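Local coordinates for WZI (Escherichia coli, PDB 2YNK), which is an outer-membrane beta-barrel lectin that binds carbohydrate and takes part in assembling the group 1 capsule on the cell surface, at residues I23-S28 with A38-K43. Sequence-based numbering, arbitrary orientation.
Sequences IHLSLS and ARALKK
Ala40 presents its methyl group to the extended chain of Ile23, His24 and Leu25, and every close approach involves Ala40, through its methyl or its carbonyl. Ile23 meets the methyl with its CB, 4.3 Å from Ala40 CB. The carbonyl of His24 also faces it, with His24 O 3.5 Å from Ala40 CB. Leu25 lies across the methyl with two atoms, its CB 4.2 Å from Ala40 CB and its CD1 methyl practically as near. Ile23 reaches further along the helix backbone. With chi1 at 55°, its CG1 is tucked between the backbone N and the carbonyl carbon, while CG2 stands beside the backbone N and rests against the Ala40 carbonyl, 3.5 Å from Ala40 O. The CA atoms of Ile23 and Ala40 are 5.8 Å apart, a close approach allowed by the small alanine. No hydrogen bond joins the two segments; the contact is van der Waals, carbon against carbon and carbon against carbonyl oxygen. The Arg39 guanidinium swings back toward the His24 carbonyl without bonding to it, Arg39 NH1 staying 4.6 Å from His24 O, and is held by a salt bridge to Glu36; the imidazole of His24 is solvent-exposed. Around this point the N-terminal helices close in: Ile23 also lies on Leu17 and Leu25 on Leu14 of helix 8-19, and Leu41 packs against Leu55 and Ile58 of helix 49-65. The loop leading to strand 29-30 thus packs against helix 34-42, and further along it Ser26 and Ser28 hydrogen-bond to Glu227 of barrel strand 226-236, tying this helical region to the barrel wall.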
ATOM      1  N   ILE A  23       1.579  -5.755 -20.381  1.00 55.55           N
ATOM      2  CA  ILE A  23       0.707  -4.577 -20.243  1.00 55.45           C
ATOM      3  C   ILE A  23       1.515  -3.363 -19.770  1.00 56.18           C
ATOM      4  O   ILE A  23       2.674  -3.498 -19.367  1.00 57.14           O
ATOM      5  CB  ILE A  23      -0.492  -4.815 -19.296  1.00 54.88           C
ATOM      6  CG1 ILE A  23      -0.037  -5.288 -17.916  1.00 55.58           C
ATOM      7  CG2 ILE A  23      -1.453  -5.828 -19.890  1.00 55.12           C
ATOM      8  CD1 ILE A  23      -1.182  -5.704 -17.008  1.00 54.91           C
ATOM      9  N   HIS A  24       0.915  -2.177 -19.866  1.00 57.39           N
ATOM     10  CA  HIS A  24       1.526  -0.953 -19.360  1.00 59.27           C
ATOM     11  C   HIS A  24       0.577  -0.334 -18.382  1.00 58.27           C
ATOM     12  O   HIS A  24      -0.545   0.010 -18.744  1.00 60.17           O
ATOM     13  CB  HIS A  24       1.859  -0.008 -20.498  1.00 62.83           C
ATOM     14  CG  HIS A  24       2.751  -0.635 -21.546  1.00 69.97           C
ATOM     15  ND1 HIS A  24       3.999  -1.072 -21.267  1.00 72.99           N
ATOM     16  CD2 HIS A  24       2.526  -0.919 -22.897  1.00 72.74           C
ATOM     17  CE1 HIS A  24       4.547  -1.598 -22.380  1.00 73.85           C
ATOM     18  NE2 HIS A  24       3.644  -1.504 -23.376  1.00 75.50           N
ATOM     19  N   LEU A  25       1.005  -0.212 -17.126  1.00 53.79           N
ATOM     20  CA  LEU A  25       0.095   0.156 -16.061  1.00 52.71           C
ATOM     21  C   LEU A  25       0.831   0.542 -14.793  1.00 51.05           C
ATOM     22  O   LEU A  25       1.591  -0.259 -14.244  1.00 52.10           O
ATOM     23  CB  LEU A  25      -0.797  -1.039 -15.747  1.00 53.27           C
ATOM     24  CG  LEU A  25      -1.869  -0.819 -14.694  1.00 51.91           C
ATOM     25  CD1 LEU A  25      -2.847   0.213 -15.220  1.00 53.58           C
ATOM     26  CD2 LEU A  25      -2.572  -2.126 -14.374  1.00 52.49           C
ATOM     27  N   SER A  26       0.593   1.750 -14.305  1.00 49.39           N
ATOM     28  CA  SER A  26       1.207   2.167 -13.054  1.00 49.00           C
ATOM     29  C   SER A  26       0.595   1.428 -11.859  1.00 48.88           C
ATOM     30  O   SER A  26      -0.632   1.306 -11.739  1.00 48.32           O
ATOM     31  CB  SER A  26       1.050   3.662 -12.847  1.00 48.73           C
ATOM     32  OG  SER A  26       1.789   4.062 -11.712  1.00 49.21           O
ATOM     33  N   LEU A  27       1.460   0.933 -10.984  1.00 48.35           N
ATOM     34  CA  LEU A  27       1.025   0.287  -9.762  1.00 47.45           C
ATOM     35  C   LEU A  27       1.600   0.994  -8.539  1.00 47.11           C
ATOM     36  O   LEU A  27       1.740   0.377  -7.493  1.00 46.91           O
ATOM     37  CB  LEU A  27       1.461  -1.176  -9.767  1.00 46.54           C
ATOM     38  CG  LEU A  27       0.917  -2.036 -10.903  1.00 46.50           C
ATOM     39  CD1 LEU A  27       1.524  -3.432 -10.851  1.00 46.01           C
ATOM     40  CD2 LEU A  27      -0.595  -2.112 -10.840  1.00 46.24           C
ATOM     41  N   SER A  28       1.921   2.281  -8.655  1.00 47.44           N
ATOM     42  CA  SER A  28       2.553   2.997  -7.541  1.00 47.65           C
ATOM     43  C   SER A  28       1.625   4.019  -6.866  1.00 48.07           C
ATOM     44  O   SER A  28       2.047   4.740  -5.964  1.00 52.06           O
ATOM     45  CB  SER A  28       3.842   3.675  -8.004  1.00 48.07           C
ATOM     46  OG  SER A  28       3.558   4.803  -8.800  1.00 49.74           O
ATOM     47  N   ALA A  38      -8.783  -2.043 -16.990  1.00 56.59           N
ATOM     48  CA  ALA A  38      -9.521  -2.538 -18.154  1.00 57.37           C
ATOM     49  C   ALA A  38      -8.860  -2.128 -19.474  1.00 61.47           C
ATOM     50  O   ALA A  38      -8.753  -2.926 -20.415  1.00 60.41           O
ATOM     51  CB  ALA A  38     -10.953  -2.027 -18.107  1.00 54.03           C
ATOM     52  N   ARG A  39      -8.425  -0.873 -19.519  1.00 63.63           N
ATOM     53  CA  ARG A  39      -7.804  -0.285 -20.691  1.00 64.29           C
ATOM     54  C   ARG A  39      -6.491  -0.998 -21.002  1.00 63.75           C
ATOM     55  O   ARG A  39      -6.284  -1.471 -22.127  1.00 66.72           O
ATOM     56  CB  ARG A  39      -7.595   1.206 -20.437  1.00 67.56           C
ATOM     57  CG  ARG A  39      -6.896   1.990 -21.530  1.00 72.97           C
ATOM     58  CD  ARG A  39      -6.664   3.427 -21.081  1.00 76.83           C
ATOM     59  NE  ARG A  39      -5.290   3.870 -21.316  1.00 82.23           N
ATOM     60  CZ  ARG A  39      -4.219   3.425 -20.654  1.00 86.98           C
ATOM     61  NH1 ARG A  39      -4.330   2.498 -19.701  1.00 85.17           N
ATOM     62  NH2 ARG A  39      -3.015   3.903 -20.956  1.00 92.30           N
ATOM     63  N   ALA A  40      -5.611  -1.096 -20.011  1.00 59.93           N
ATOM     64  CA  ALA A  40      -4.350  -1.809 -20.199  1.00 59.04           C
ATOM     65  C   ALA A  40      -4.576  -3.261 -20.649  1.00 60.21           C
ATOM     66  O   ALA A  40      -3.824  -3.776 -21.477  1.00 64.04           O
ATOM     67  CB  ALA A  40      -3.507  -1.762 -18.940  1.00 56.75           C
ATOM     68  N   LEU A  41      -5.617  -3.907 -20.131  1.00 59.16           N
ATOM     69  CA  LEU A  41      -5.925  -5.293 -20.501  1.00 59.71           C
ATOM     70  C   LEU A  41      -6.336  -5.436 -21.972  1.00 62.82           C
ATOM     71  O   LEU A  41      -6.096  -6.472 -22.587  1.00 63.44           O
ATOM     72  CB  LEU A  41      -7.031  -5.884 -19.613  1.00 57.82           C
ATOM     73  CG  LEU A  41      -6.674  -6.425 -18.221  1.00 55.81           C
ATOM     74  CD1 LEU A  41      -7.900  -7.077 -17.596  1.00 55.02           C
ATOM     75  CD2 LEU A  41      -5.519  -7.410 -18.266  1.00 54.25           C
ATOM     76  N   LYS A  42      -6.956  -4.402 -22.529  1.00 64.30           N
ATOM     77  CA  LYS A  42      -7.450  -4.459 -23.898  1.00 66.09           C
ATOM     78  C   LYS A  42      -6.335  -4.336 -24.930  1.00 66.57           C
ATOM     79  O   LYS A  42      -6.535  -4.696 -26.090  1.00 69.45           O
ATOM     80  CB  LYS A  42      -8.525  -3.395 -24.125  1.00 67.83           C
ATOM     81  CG  LYS A  42      -9.836  -3.763 -23.449  1.00 70.36           C
ATOM     82  CD  LYS A  42     -10.793  -2.586 -23.336  1.00 73.82           C
ATOM     83  CE  LYS A  42     -11.970  -2.905 -22.413  1.00 74.07           C
ATOM     84  NZ  LYS A  42     -13.039  -1.864 -22.474  1.00 74.40           N
ATOM     85  N   LYS A  43      -5.171  -3.837 -24.510  1.00 64.93           N
ATOM     86  CA  LYS A  43      -4.002  -3.731 -25.395  1.00 64.96           C
ATOM     87  C   LYS A  43      -2.872  -4.622 -24.884  1.00 63.46           C
ATOM     88  O   LYS A  43      -1.692  -4.285 -24.992  1.00 60.23           O
ATOM     89  CB  LYS A  43      -3.551  -2.269 -25.535  1.00 65.14           C
ATOM     90  CG  LYS A  43      -4.701  -1.324 -25.890  1.00 67.22           C
ATOM     91  CD  LYS A  43      -4.435  -0.426 -27.098  1.00 69.56           C
ATOM     92  CE  LYS A  43      -5.741   0.120 -27.675  1.00 70.48           C
ATOM     93  NZ  LYS A  43      -5.553   1.388 -28.437  1.00 72.09           N
TER